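Local coordinates for SusD superfamily protein (Bacteroides vulgatus ATCC 8482, PDB 3JQ0), which probably binds glycans or related nutrients at the bacterial outer membrane, at residues A[22-27]-A[247-252]; A[165-170]-A[178-183]; A[364-369]-A[440-445]. All coordinates share one frame; numbering follows the deposited sequence. Where two conformers were deposited one is given.

Contact 2 (165-170 with 178-183) is local, joining the two ends of the loop between helices 149-167 and 182-199, whereas contact 1 (22-27 with 247-252) spans the chain from helix 9-25 to the loop after strand 243-247 and encloses contact 2 in sequence. Contact 3 (364-369 with 440-445) follows both, between helices 364-377 and 430-441. The centres lie about 20 to 21 Å apart. Contacts 1 and 2 touch where H248 CB packs on H178 CB at 3.9 Å; contact 3 stays about 7 Å, nearest atoms, from contact 1. Strands 243-247 and 359-363 pair antiparallel, linking contacts 1 and 3 and tying the early helices of this SusD-like protein to its later part.

Contact 1: A[22-27]-A[247-252]; sequences LLREKS and IHNGKD
I247 opens the contact by setting its CG2 methyl against the aliphatic part of R24, 3.4 Å from R24 CG, while S27 OG lies 3.6 Å from the same CG2. The hydroxyl of S27, the first residue of helix 27-34, is held by the end of the preceding helix: it donates to R24 O at 2.7 Å, and because S27 N also donates to R24 O, two bonds from one residue grip that carbonyl. H248 contributes its backbone more than its ring. R24 NH1 donates to H248 O at 2.9 Å in a nearly straight bond (N-H...O 172°), with the oxygen in the guanidinium plane and the donor tilted 26° from the carbonyl plane. R24 reaches it with CG anti to the backbone N (chi1 170°) and a bend at chi3 that turns the guanidinium toward this carbonyl. The imidazole passes obliquely beside NH1, and its NE2 is hydrogen-bonded to E253. N249 follows, its side chain running past that of R24 in the opposite direction, with OD1 3.5 Å from R24 CD. A water donates to N249 OD1 at 2.8 Å and also to S27 OG, bridging the two segments, while N249 ND2 bonds to D357 O. An alanine at R24 would probably leave H248 O without its guanidinium partner and open a gap beside I247 CG2 and N249. The contact thus joins the end of helix 9-25 and the start of helix 27-34 to the last residue of strand 243-247 and the loop after it. L23 packs on helix 97-122, and L22 and K26 on helix 75-91, while I247 pairs through its backbone with F359 and its side chain rests on I361 of strand 359-363.

Contact 2: A[165-170]-A[178-183]; sequences NAFGSD and HFWSAA
The loop that joins helix 149-167 to helix 182-199 is closed at its two ends by the ring of F167, which lies over the backbone that enters the second helix. A182 N sits 3.5 Å above the plane of that ring, over its centre, so the peptide joining S181 to A182 covers one face. F167 CZ comes to 3.4 Å from S181 C, and F167 CD2 approaches A182 CA. The methyl of A182 meets F167 CB at 3.8 Å. With CG anti to the carbonyl carbon (chi1 -76°), the phenyl group extends from the last turn of its helix across to this peptide. At its far end F167 CE2 meets W180 CD1 at 4.0 Å, rim to rim, each atom near the plane of the other ring.

The chain reverses just after the first helix through a type II' beta turn from F167 to D170, in which G168 supplies the positive phi and D170 N donates to F167 O. S181 is the N-cap of the second helix, its OG making a weak bond to A184 N. The turn brings D170 O to 3.4 Å from A182 CB. A water donates to D170 O at 2.8 Å and accepts from A182 N at 2.9 Å, so it serves an amide of the first turn of helix 182-199. Y102 of helix 97-122 meets the F167 ring edge-to-face, and W180 NE1 bonds to T185 OG1.

Contact 3: A[364-369]-A[440-445]; sequences YADCLL and REFMFE
A365 turns its methyl toward the carboxylate end of E441, with A365 CB 3.4 Å from E441 OE2. This is a van der Waals contact at the side of a charged group: OE2 forms salt bridges with R363 and R392, and OE1 with R315, so three arginines surround the buried acid and would be expected to favour its ionised form. In E441, CG anti to the backbone N (chi1 -174°) puts CG 3.6 Å above one face of the neighbouring F442 ring, offset toward the rim, and the bend at chi2 turns the carboxylate to the methyl. The A365 methyl reaches that ring as well, 4.3 Å from F442 CZ.

D366 receives the tip of the same phenyl group. F442 CZ lies 3.5 Å from D366 CA and 3.6 Å from D366 CB, and D366 N sits at the ring edge, in its plane. The two side chains cross at about a right angle, with carboxylate and ring planes 57° apart; D366 OD1 is directed elsewhere, to R438 and Q370. One turn further on, L369 slides past F442 in the opposite direction and places CD1 4.1 Å from F442 CE2. The CZ end of F442 thus rests against the first turn of helix 364-377, and F442 is also the first residue of a type II beta turn that runs to E445. Helix 383-394 packs alongside, its V389 touching both L369 and E441, while strand 359-363, which leads directly into helix 364-377, brings R363 against F442.

Contact 1: A[22-27]-A[247-252]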
ATOM      1  N   LEU A  22      -2.220  -8.714 -15.008  1.00  8.69           N
ATOM      2  CA  LEU A  22      -1.107  -7.802 -15.214  1.00  8.83           C
ATOM      3  C   LEU A  22      -0.916  -6.853 -14.045  1.00  8.74           C
ATOM      4  O   LEU A  22       0.210  -6.591 -13.607  1.00  9.06           O
ATOM      5  CB  LEU A  22      -1.264  -7.028 -16.502  1.00  9.24           C
ATOM      6  CG  LEU A  22      -1.144  -7.807 -17.825  1.00 10.55           C
ATOM      7  CD1 LEU A  22      -1.539  -6.908 -19.001  1.00 13.33           C
ATOM      8  CD2 LEU A  22       0.291  -8.379 -17.995  1.00 12.59           C
ATOM      9  N   LEU A  23      -2.012  -6.362 -13.507  1.00  9.10           N
ATOM     10  CA  LEU A  23      -1.931  -5.471 -12.356  1.00  9.55           C
ATOM     11  C   LEU A  23      -1.344  -6.226 -11.160  1.00  8.63           C
ATOM     12  O   LEU A  23      -0.512  -5.705 -10.432  1.00  9.28           O
ATOM     13  CB  LEU A  23      -3.308  -4.947 -12.024  1.00 11.53           C
ATOM     14  CG  LEU A  23      -3.452  -3.696 -11.317  1.00 14.40           C
ATOM     15  CD1 LEU A  23      -2.862  -2.598 -12.163  1.00 16.40           C
ATOM     16  CD2 LEU A  23      -4.960  -3.423 -11.141  1.00 18.21           C
ATOM     17  N   ARG A  24      -1.786  -7.477 -10.969  1.00  7.83           N
ATOM     18  CA  ARG A  24      -1.285  -8.285  -9.886  1.00  7.80           C
ATOM     19  C   ARG A  24       0.245  -8.474  -9.937  1.00  7.25           C
ATOM     20  O   ARG A  24       0.949  -8.452  -8.917  1.00  8.06           O
ATOM     21  CB  ARG A  24      -1.962  -9.659  -9.885  1.00  7.54           C
ATOM     22  CG  ARG A  24      -1.335 -10.662  -8.953  1.00  7.75           C
ATOM     23  CD  ARG A  24      -2.174 -11.905  -8.817  1.00  8.25           C
ATOM     24  NE  ARG A  24      -2.202 -12.655 -10.066  1.00  7.86           N
ATOM     25  CZ  ARG A  24      -3.119 -13.546 -10.376  1.00  9.61           C
ATOM     26  NH1 ARG A  24      -4.059 -13.926  -9.538  1.00 11.77           N
ATOM     27  NH2 ARG A  24      -3.045 -14.128 -11.570  1.00 11.54           N
ATOM     28  N   GLU A  25       0.784  -8.594 -11.145  1.00  7.16           N
ATOM     29  CA  GLU A  25       2.237  -8.723 -11.259  1.00  7.29           C
ATOM     30  C   GLU A  25       2.970  -7.523 -10.722  1.00  7.63           C
ATOM     31  O   GLU A  25       4.147  -7.651 -10.345  1.00  9.23           O
ATOM     32  CB  GLU A  25       2.665  -8.915 -12.709  1.00  8.43           C
ATOM     33  CG  GLU A  25       2.139 -10.170 -13.376  1.00  8.56           C
ATOM     34  CD  GLU A  25       2.746 -10.362 -14.719  1.00  8.77           C
ATOM     35  OE1 GLU A  25       2.620  -9.461 -15.601  1.00 10.70           O
ATOM     36  OE2 GLU A  25       3.442 -11.374 -14.940  1.00 11.18           O
ATOM     37  N   LYS A  26       2.334  -6.360 -10.682  1.00  7.91           N
ATOM     38  CA  LYS A  26       2.929  -5.124 -10.175  1.00  8.22           C
ATOM     39  C   LYS A  26       2.711  -4.870  -8.687  1.00  7.87           C
ATOM     40  O   LYS A  26       3.130  -3.841  -8.195  1.00  8.61           O
ATOM     41  CB  LYS A  26       2.445  -3.922 -10.984  1.00 10.61           C
ATOM     42  CG  LYS A  26       3.339  -3.726 -12.263  1.00 15.08           C
ATOM     43  CD  LYS A  26       3.788  -4.936 -12.973  1.00 15.46           C
ATOM     44  CE  LYS A  26       4.785  -4.725 -14.064  1.00 22.29           C
ATOM     45  NZ  LYS A  26       4.927  -5.913 -14.932  1.00 20.68           N
ATOM     46  N   SER A  27       2.112  -5.827  -7.999  1.00  7.94           N
ATOM     47  CA  SER A  27       1.867  -5.713  -6.538  1.00  8.58           C
ATOM     48  C   SER A  27       3.112  -5.300  -5.796  1.00  7.72           C
ATOM     49  O   SER A  27       3.076  -4.388  -4.958  1.00  7.66           O
ATOM     50  CB  SER A  27       1.503  -7.151  -5.996  1.00 11.22           C
ATOM     51  OG  SER A  27       0.302  -7.643  -6.371  1.00 12.14           O
ATOM     52  N   ILE A 247      -5.869  -7.657  -4.268  1.00  7.40           N
ATOM     53  CA  ILE A 247      -5.204  -8.474  -5.280  1.00  7.48           C
ATOM     54  C   ILE A 247      -5.322  -9.942  -4.878  1.00  7.53           C
ATOM     55  O   ILE A 247      -4.827 -10.350  -3.826  1.00  7.94           O
ATOM     56  CB  ILE A 247      -3.724  -8.124  -5.435  1.00  8.18           C
ATOM     57  CG1 ILE A 247      -3.508  -6.682  -5.813  1.00 11.34           C
ATOM     58  CG2 ILE A 247      -3.022  -9.058  -6.411  1.00  8.64           C
ATOM     59  CD1 ILE A 247      -4.080  -6.246  -7.058  1.00 12.80           C
ATOM     60  N   HIS A 248      -6.010 -10.740  -5.698  1.00  7.83           N
ATOM     61  CA  HIS A 248      -6.146 -12.173  -5.460  1.00  8.30           C
ATOM     62  C   HIS A 248      -4.869 -12.925  -5.771  1.00  7.69           C
ATOM     63  O   HIS A 248      -4.417 -12.906  -6.893  1.00  9.12           O
ATOM     64  CB  HIS A 248      -7.278 -12.751  -6.294  1.00 10.01           C
ATOM     65  CG  HIS A 248      -7.394 -14.249  -6.142  1.00  9.67           C
ATOM     66  ND1 HIS A 248      -7.845 -14.878  -4.998  1.00 14.74           N
ATOM     67  CD2 HIS A 248      -6.913 -15.225  -6.923  1.00 13.02           C
ATOM     68  CE1 HIS A 248      -7.800 -16.184  -5.175  1.00 14.30           C
ATOM     69  NE2 HIS A 248      -7.186 -16.421  -6.304  1.00 15.12           N
ATOM     70  N   ASN A 249      -4.298 -13.555  -4.738  1.00  7.89           N
ATOM     71  CA  ASN A 249      -3.210 -14.512  -4.898  1.00  7.43           C
ATOM     72  C   ASN A 249      -3.750 -15.883  -4.480  1.00  7.87           C
ATOM     73  O   ASN A 249      -4.799 -15.995  -3.854  1.00  8.59           O
ATOM     74  CB  ASN A 249      -1.995 -14.097  -4.079  1.00  7.74           C
ATOM     75  CG  ASN A 249      -1.528 -12.700  -4.416  1.00  7.45           C
ATOM     76  OD1 ASN A 249      -1.145 -12.424  -5.564  1.00  8.02           O
ATOM     77  ND2 ASN A 249      -1.559 -11.794  -3.433  1.00  7.51           N
ATOM     78  N   GLY A 250      -3.042 -16.934  -4.860  1.00  9.09           N
ATOM     79  CA  GLY A 250      -3.529 -18.240  -4.471  1.00  9.74           C
ATOM     80  C   GLY A 250      -2.710 -19.362  -5.008  1.00 10.88           C
ATOM     81  O   GLY A 250      -1.912 -19.199  -5.918  1.00 10.88           O
ATOM     82  N   LYS A 251      -2.944 -20.540  -4.434  1.00 10.97           N
ATOM     83  CA  LYS A 251      -2.269 -21.762  -4.825  1.00 13.68           C
ATOM     84  C   LYS A 251      -2.489 -22.016  -6.331  1.00 14.68           C
ATOM     85  O   LYS A 251      -3.592 -21.924  -6.849  1.00 15.35           O
ATOM     86  CB  LYS A 251      -2.835 -22.917  -3.988  1.00 15.16           C
ATOM     87  CG  LYS A 251      -2.161 -24.287  -4.173  1.00 19.81           C
ATOM     88  CD  LYS A 251      -2.973 -25.381  -3.451  1.00 22.89           C
ATOM     89  CE  LYS A 251      -2.444 -26.804  -3.637  1.00 27.98           C
ATOM     90  NZ  LYS A 251      -3.404 -27.676  -2.917  1.00 31.30           N
ATOM     91  N   ASP A 252      -1.415 -22.254  -7.053  1.00 16.80           N
ATOM     92  CA  ASP A 252      -1.470 -22.564  -8.490  1.00 19.13           C
ATOM     93  C   ASP A 252      -2.028 -21.402  -9.295  1.00 19.06           C
ATOM     94  O   ASP A 252      -2.516 -21.591 -10.428  1.00 21.13           O
ATOM     95  CB  ASP A 252      -2.248 -23.883  -8.778  1.00 21.13           C
ATOM     96  CG  ASP A 252      -1.627 -25.102  -8.067  1.00 24.10           C
ATOM     97  OD1 ASP A 252      -0.390 -25.151  -7.946  1.00 28.82           O
ATOM     98  OD2 ASP A 252      -2.388 -25.972  -7.594  1.00 31.00           O
TER
HETATM   99  O   HOH W   1       0.420 -10.172  -5.059  1.00  7.91           O

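Contact 2: A[165-170]-A[178-183]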
ATOM      1  N   ASN A 165     -18.596   7.541 -14.384  1.00 10.46           N
ATOM      2  CA  ASN A 165     -19.783   7.672 -15.224  1.00 11.42           C
ATOM      3  C   ASN A 165     -20.225   6.347 -15.807  1.00 10.86           C
ATOM      4  O   ASN A 165     -21.412   6.057 -15.894  1.00 13.15           O
ATOM      5  CB  ASN A 165     -19.520   8.676 -16.338  1.00 12.70           C
ATOM      6  CG  ASN A 165     -19.536  10.103 -15.881  1.00 15.54           C
ATOM      7  OD1 ASN A 165     -19.883  10.393 -14.725  1.00 18.08           O
ATOM      8  ND2 ASN A 165     -19.110  11.014 -16.768  1.00 18.79           N
ATOM      9  N   ALA A 166     -19.263   5.515 -16.196  1.00 10.50           N
ATOM     10  CA  ALA A 166     -19.578   4.169 -16.722  1.00 10.79           C
ATOM     11  C   ALA A 166     -20.215   3.290 -15.620  1.00 10.95           C
ATOM     12  O   ALA A 166     -21.193   2.599 -15.881  1.00 12.00           O
ATOM     13  CB  ALA A 166     -18.329   3.499 -17.280  1.00 11.76           C
ATOM     14  N   PHE A 167     -19.653   3.285 -14.409  1.00 10.41           N
ATOM     15  CA  PHE A 167     -20.236   2.462 -13.346  1.00 10.16           C
ATOM     16  C   PHE A 167     -21.602   3.010 -12.932  1.00 11.17           C
ATOM     17  O   PHE A 167     -22.479   2.210 -12.543  1.00 12.52           O
ATOM     18  CB  PHE A 167     -19.319   2.464 -12.132  1.00  9.71           C
ATOM     19  CG  PHE A 167     -18.081   1.596 -12.232  1.00  9.16           C
ATOM     20  CD1 PHE A 167     -18.169   0.249 -12.523  1.00 10.16           C
ATOM     21  CD2 PHE A 167     -16.838   2.125 -11.953  1.00  9.03           C
ATOM     22  CE1 PHE A 167     -17.041  -0.555 -12.519  1.00  9.38           C
ATOM     23  CE2 PHE A 167     -15.713   1.316 -11.949  1.00  8.92           C
ATOM     24  CZ  PHE A 167     -15.825  -0.024 -12.218  1.00  9.71           C
ATOM     25  N   GLY A 168     -21.750   4.324 -12.920  1.00 11.18           N
ATOM     26  CA  GLY A 168     -22.970   4.903 -12.393  1.00 12.77           C
ATOM     27  C   GLY A 168     -23.186   4.564 -10.922  1.00 12.79           C
ATOM     28  O   GLY A 168     -22.253   4.466 -10.123  1.00 13.52           O
ATOM     29  N   SER A 169     -24.459   4.294 -10.696  0.54 12.99           N
ATOM     30  CA  SER A 169     -24.953   3.919  -9.425  0.54 12.70           C
ATOM     31  C   SER A 169     -24.721   2.446  -9.092  0.54 12.30           C
ATOM     32  O   SER A 169     -25.156   1.990  -8.045  0.54 12.57           O
ATOM     33  CB  SER A 169     -26.441   4.240  -9.331  0.54 13.15           C
ATOM     34  OG  SER A 169     -27.184   3.686 -10.396  0.54 14.85           O
ATOM     35  N   ASP A 170     -24.042   1.691  -9.963  0.54 11.70           N
ATOM     36  CA  ASP A 170     -23.727   0.290  -9.665  0.54 11.19           C
ATOM     37  C   ASP A 170     -22.409   0.208  -8.898  0.54 11.24           C
ATOM     38  O   ASP A 170     -21.326   0.195  -9.495  0.54 11.09           O
ATOM     39  CB  ASP A 170     -23.633  -0.521 -10.943  0.54 11.95           C
ATOM     40  CG  ASP A 170     -23.341  -1.995 -10.705  0.54 13.21           C
ATOM     41  OD1 ASP A 170     -23.349  -2.425  -9.535  0.54 14.39           O
ATOM     42  OD2 ASP A 170     -23.133  -2.738 -11.703  0.54 15.97           O
ATOM     43  N   HIS A 178     -11.885  -8.577  -5.765  1.00  9.47           N
ATOM     44  CA  HIS A 178     -10.570  -8.683  -6.374  0.57  7.89           C
ATOM     45  C   HIS A 178     -10.536  -8.176  -7.814  1.00  8.20           C
ATOM     46  O   HIS A 178      -9.507  -8.255  -8.456  1.00  9.30           O
ATOM     47  CB  HIS A 178     -10.096 -10.121  -6.258  0.57  7.49           C
ATOM     48  CG  HIS A 178     -10.980 -11.073  -6.991  0.57  7.75           C
ATOM     49  ND1 HIS A 178     -12.344 -11.087  -6.801  0.57  9.13           N
ATOM     50  CD2 HIS A 178     -10.704 -12.002  -7.920  0.57  8.33           C
ATOM     51  CE1 HIS A 178     -12.870 -11.995  -7.593  0.57  9.50           C
ATOM     52  NE2 HIS A 178     -11.893 -12.577  -8.257  0.57 10.04           N
ATOM     53  N   PHE A 179     -11.654  -7.610  -8.284  1.00  7.81           N
ATOM     54  CA  PHE A 179     -11.730  -6.921  -9.559  1.00  8.12           C
ATOM     55  C   PHE A 179     -12.072  -5.468  -9.268  1.00  7.63           C
ATOM     56  O   PHE A 179     -12.709  -5.142  -8.272  1.00  8.55           O
ATOM     57  CB  PHE A 179     -12.774  -7.561 -10.504  1.00  9.09           C
ATOM     58  CG  PHE A 179     -12.236  -8.757 -11.261  1.00 10.53           C
ATOM     59  CD1 PHE A 179     -11.848  -9.933 -10.618  1.00 14.74           C
ATOM     60  CD2 PHE A 179     -12.085  -8.701 -12.627  1.00 10.74           C
ATOM     61  CE1 PHE A 179     -11.352 -11.007 -11.351  1.00 16.39           C
ATOM     62  CE2 PHE A 179     -11.576  -9.770 -13.340  1.00 11.80           C
ATOM     63  CZ  PHE A 179     -11.181 -10.894 -12.716  1.00 13.68           C
ATOM     64  N   TRP A 180     -11.675  -4.572 -10.179  1.00  7.80           N
ATOM     65  CA  TRP A 180     -11.942  -3.169 -10.000  1.00  7.87           C
ATOM     66  C   TRP A 180     -13.454  -2.906  -9.968  1.00  7.81           C
ATOM     67  O   TRP A 180     -14.228  -3.613 -10.600  1.00  8.45           O
ATOM     68  CB  TRP A 180     -11.230  -2.335 -11.087  1.00  8.28           C
ATOM     69  CG  TRP A 180     -11.088  -0.877 -10.758  1.00  7.40           C
ATOM     70  CD1 TRP A 180     -11.989   0.132 -11.024  1.00  7.72           C
ATOM     71  CD2 TRP A 180      -9.985  -0.274 -10.079  1.00  7.85           C
ATOM     72  NE1 TRP A 180     -11.477   1.319 -10.571  1.00  8.06           N
ATOM     73  CE2 TRP A 180     -10.272   1.118  -9.973  1.00  7.33           C
ATOM     74  CE3 TRP A 180      -8.772  -0.753  -9.588  1.00  8.04           C
ATOM     75  CZ2 TRP A 180      -9.423   2.013  -9.354  1.00  8.24           C
ATOM     76  CZ3 TRP A 180      -7.905   0.147  -8.962  1.00  8.81           C
ATOM     77  CH2 TRP A 180      -8.234   1.516  -8.867  1.00  8.39           C
ATOM     78  N   SER A 181     -13.876  -1.876  -9.244  1.00  8.22           N
ATOM     79  CA  SER A 181     -15.309  -1.610  -8.990  1.00  7.99           C
ATOM     80  C   SER A 181     -15.507  -0.111  -8.801  1.00  8.49           C
ATOM     81  O   SER A 181     -14.541   0.681  -8.698  1.00  8.46           O
ATOM     82  CB  SER A 181     -15.764  -2.342  -7.729  1.00  8.83           C
ATOM     83  OG  SER A 181     -15.161  -1.772  -6.580  1.00  9.88           O
ATOM     84  N   ALA A 182     -16.765   0.298  -8.666  1.00  8.25           N
ATOM     85  CA  ALA A 182     -17.083   1.699  -8.466  1.00  7.98           C
ATOM     86  C   ALA A 182     -16.451   2.282  -7.210  1.00  8.04           C
ATOM     87  O   ALA A 182     -15.986   3.430  -7.212  1.00  8.29           O
ATOM     88  CB  ALA A 182     -18.589   1.920  -8.445  1.00  9.13           C
ATOM     89  N   ALA A 183     -16.400   1.495  -6.130  1.00  7.70           N
ATOM     90  CA  ALA A 183     -15.831   1.986  -4.898  1.00  7.91           C
ATOM     91  C   ALA A 183     -14.314   2.126  -5.032  1.00  7.23           C
ATOM     92  O   ALA A 183     -13.731   2.999  -4.407  1.00  8.04           O
ATOM     93  CB  ALA A 183     -16.197   1.094  -3.706  1.00  9.12           C
TER
HETATM   94  O   HOH W   2     -19.083  -1.383  -8.885  1.00 11.92           O

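Contact 3: A[364-369]-A[440-445]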
ATOM      1  N   TYR A 364     -11.346  -0.635   3.902  1.00  7.24           N
ATOM      2  CA  TYR A 364     -12.230   0.344   4.493  1.00  7.00           C
ATOM      3  C   TYR A 364     -11.515   1.248   5.536  1.00  7.09           C
ATOM      4  O   TYR A 364     -11.840   2.431   5.615  1.00  7.24           O
ATOM      5  CB  TYR A 364     -13.472  -0.300   5.077  1.00  8.11           C
ATOM      6  CG  TYR A 364     -14.532   0.697   5.453  1.00  8.02           C
ATOM      7  CD1 TYR A 364     -15.181   1.428   4.487  1.00  9.79           C
ATOM      8  CD2 TYR A 364     -14.903   0.928   6.765  1.00  9.23           C
ATOM      9  CE1 TYR A 364     -16.152   2.352   4.822  1.00 11.32           C
ATOM     10  CE2 TYR A 364     -15.885   1.831   7.105  1.00  9.74           C
ATOM     11  CZ  TYR A 364     -16.511   2.545   6.132  1.00 10.39           C
ATOM     12  OH  TYR A 364     -17.478   3.478   6.411  1.00 12.76           O
ATOM     13  N   ALA A 365     -10.539   0.740   6.296  1.00  6.96           N
ATOM     14  CA  ALA A 365      -9.824   1.636   7.216  1.00  6.75           C
ATOM     15  C   ALA A 365      -9.142   2.762   6.440  1.00  6.31           C
ATOM     16  O   ALA A 365      -8.934   3.849   6.981  1.00  7.27           O
ATOM     17  CB  ALA A 365      -8.815   0.890   8.068  1.00  7.21           C
ATOM     18  N   ASP A 366      -8.687   2.467   5.214  1.00  6.33           N
ATOM     19  CA  ASP A 366      -8.036   3.475   4.347  1.00  6.67           C
ATOM     20  C   ASP A 366      -9.060   4.541   3.973  1.00  6.68           C
ATOM     21  O   ASP A 366      -8.769   5.735   4.079  1.00  7.49           O
ATOM     22  CB  ASP A 366      -7.451   2.725   3.123  1.00  7.00           C
ATOM     23  CG  ASP A 366      -6.489   3.507   2.267  1.00  6.97           C
ATOM     24  OD1 ASP A 366      -6.118   4.641   2.632  1.00  7.46           O
ATOM     25  OD2 ASP A 366      -6.083   2.921   1.247  1.00  8.14           O
ATOM     26  N   CYS A 367     -10.264   4.127   3.572  1.00  6.69           N
ATOM     27  CA  CYS A 367     -11.350   5.082   3.328  1.00  7.20           C
ATOM     28  C   CYS A 367     -11.497   6.009   4.547  1.00  6.94           C
ATOM     29  O   CYS A 367     -11.542   7.212   4.419  1.00  7.32           O
ATOM     30  CB  CYS A 367     -12.633   4.298   3.034  1.00  7.60           C
ATOM     31  SG  CYS A 367     -14.111   5.329   2.919  1.00  9.80           S
ATOM     32  N   LEU A 368     -11.658   5.430   5.721  1.00  6.84           N
ATOM     33  CA  LEU A 368     -11.904   6.247   6.908  1.00  6.77           C
ATOM     34  C   LEU A 368     -10.769   7.228   7.193  1.00  7.07           C
ATOM     35  O   LEU A 368     -11.027   8.384   7.526  1.00  7.25           O
ATOM     36  CB  LEU A 368     -12.167   5.352   8.146  1.00  7.81           C
ATOM     37  CG  LEU A 368     -13.443   4.525   8.105  1.00  8.52           C
ATOM     38  CD1 LEU A 368     -13.553   3.734   9.443  1.00 10.83           C
ATOM     39  CD2 LEU A 368     -14.689   5.387   7.836  1.00  9.95           C
ATOM     40  N   LEU A 369      -9.524   6.765   7.103  1.00  6.71           N
ATOM     41  CA  LEU A 369      -8.414   7.633   7.454  1.00  6.89           C
ATOM     42  C   LEU A 369      -8.162   8.709   6.397  1.00  6.48           C
ATOM     43  O   LEU A 369      -7.698   9.802   6.744  1.00  7.68           O
ATOM     44  CB  LEU A 369      -7.166   6.812   7.794  1.00  6.53           C
ATOM     45  CG  LEU A 369      -7.344   5.979   9.087  1.00  7.09           C
ATOM     46  CD1 LEU A 369      -6.115   5.076   9.259  1.00  7.74           C
ATOM     47  CD2 LEU A 369      -7.579   6.855  10.344  1.00  8.93           C
ATOM     48  N   ARG A 440       0.559   2.933  11.834  1.00  5.75           N
ATOM     49  CA  ARG A 440       0.172   1.772  12.615  1.00  5.77           C
ATOM     50  C   ARG A 440      -0.702   0.815  11.826  1.00  6.03           C
ATOM     51  O   ARG A 440      -0.626  -0.419  12.036  1.00  6.28           O
ATOM     52  CB  ARG A 440      -0.544   2.243  13.900  1.00  6.19           C
ATOM     53  CG  ARG A 440       0.400   2.898  14.889  1.00  6.42           C
ATOM     54  CD  ARG A 440      -0.324   3.444  16.102  1.00  6.69           C
ATOM     55  NE  ARG A 440       0.636   3.912  17.099  1.00  6.61           N
ATOM     56  CZ  ARG A 440       0.355   4.702  18.127  1.00  6.66           C
ATOM     57  NH1 ARG A 440      -0.835   5.254  18.257  1.00  6.80           N
ATOM     58  NH2 ARG A 440       1.320   4.962  18.995  1.00  7.32           N
ATOM     59  N   GLU A 441      -1.575   1.313  10.954  1.00  6.14           N
ATOM     60  CA  GLU A 441      -2.596   0.534  10.296  1.00  5.74           C
ATOM     61  C   GLU A 441      -2.022  -0.204   9.060  1.00  6.26           C
ATOM     62  O   GLU A 441      -2.538  -1.280   8.729  1.00  6.17           O
ATOM     63  CB  GLU A 441      -3.732   1.487   9.880  1.00  5.92           C
ATOM     64  CG  GLU A 441      -4.952   0.814   9.307  1.00  6.10           C
ATOM     65  CD  GLU A 441      -5.734  -0.108  10.256  1.00  6.04           C
ATOM     66  OE1 GLU A 441      -5.638   0.113  11.483  1.00  7.07           O
ATOM     67  OE2 GLU A 441      -6.491  -0.986   9.723  1.00  6.63           O
ATOM     68  N   PHE A 442      -1.038   0.364   8.359  1.00  5.80           N
ATOM     69  CA  PHE A 442      -0.717  -0.025   6.997  1.00  5.79           C
ATOM     70  C   PHE A 442       0.700  -0.525   6.776  1.00  5.67           C
ATOM     71  O   PHE A 442       1.175  -0.545   5.643  1.00  5.99           O
ATOM     72  CB  PHE A 442      -1.032   1.113   5.995  1.00  5.58           C
ATOM     73  CG  PHE A 442      -2.515   1.415   5.909  1.00  6.13           C
ATOM     74  CD1 PHE A 442      -3.387   0.478   5.361  1.00  7.10           C
ATOM     75  CD2 PHE A 442      -3.032   2.607   6.383  1.00  6.39           C
ATOM     76  CE1 PHE A 442      -4.764   0.739   5.282  1.00  7.65           C
ATOM     77  CE2 PHE A 442      -4.377   2.855   6.304  1.00  7.58           C
ATOM     78  CZ  PHE A 442      -5.246   1.909   5.828  1.00  7.67           C
HETATM   79  N   MSE A 443       1.385  -1.028   7.814  1.00  6.17           N
HETATM   80  CA  MSE A 443       2.697  -1.601   7.559  1.00  5.57           C
HETATM   81  C   MSE A 443       2.635  -2.665   6.507  1.00  5.43           C
HETATM   82  O   MSE A 443       1.721  -3.523   6.524  1.00  6.09           O
HETATM   83  CB  MSE A 443       3.309  -2.200   8.851  1.00  6.52           C
HETATM   84  CG  MSE A 443       3.511  -1.245   9.973  1.00  6.51           C
HETATM   85 SE   MSE A 443       4.561  -1.993  11.405  1.00  6.58          SE
HETATM   86  CE  MSE A 443       6.289  -1.805  10.515  1.00  8.20           C
ATOM     87  N   PHE A 444       3.612  -2.672   5.582  1.00  5.90           N
ATOM     88  CA  PHE A 444       3.703  -3.673   4.511  1.00  5.90           C
ATOM     89  C   PHE A 444       2.597  -3.560   3.449  1.00  5.81           C
ATOM     90  O   PHE A 444       2.495  -4.408   2.598  1.00  7.43           O
ATOM     91  CB  PHE A 444       3.809  -5.130   5.049  1.00  6.55           C
ATOM     92  CG  PHE A 444       4.696  -5.234   6.247  1.00  5.72           C
ATOM     93  CD1 PHE A 444       6.049  -4.924   6.171  1.00  6.66           C
ATOM     94  CD2 PHE A 444       4.194  -5.554   7.497  1.00  6.73           C
ATOM     95  CE1 PHE A 444       6.866  -4.919   7.246  1.00  7.69           C
ATOM     96  CE2 PHE A 444       5.023  -5.568   8.617  1.00  7.24           C
ATOM     97  CZ  PHE A 444       6.368  -5.242   8.479  1.00  7.94           C
ATOM     98  N   GLU A 445       1.829  -2.468   3.464  1.00  5.87           N
ATOM     99  CA  GLU A 445       0.764  -2.240   2.518  1.00  5.46           C
ATOM    100  C   GLU A 445       1.039  -1.099   1.556  1.00  5.84           C
ATOM    101  O   GLU A 445       0.192  -0.774   0.738  1.00  6.86           O
ATOM    102  CB  GLU A 445      -0.595  -2.092   3.204  1.00  6.21           C
ATOM    103  CG  GLU A 445      -1.088  -3.384   3.861  1.00  5.86           C
ATOM    104  CD  GLU A 445      -2.380  -3.160   4.607  1.00  6.44           C
ATOM    105  OE1 GLU A 445      -3.422  -3.120   3.897  1.00  7.12           O
ATOM    106  OE2 GLU A 445      -2.369  -3.102   5.859  1.00  6.87           O
TER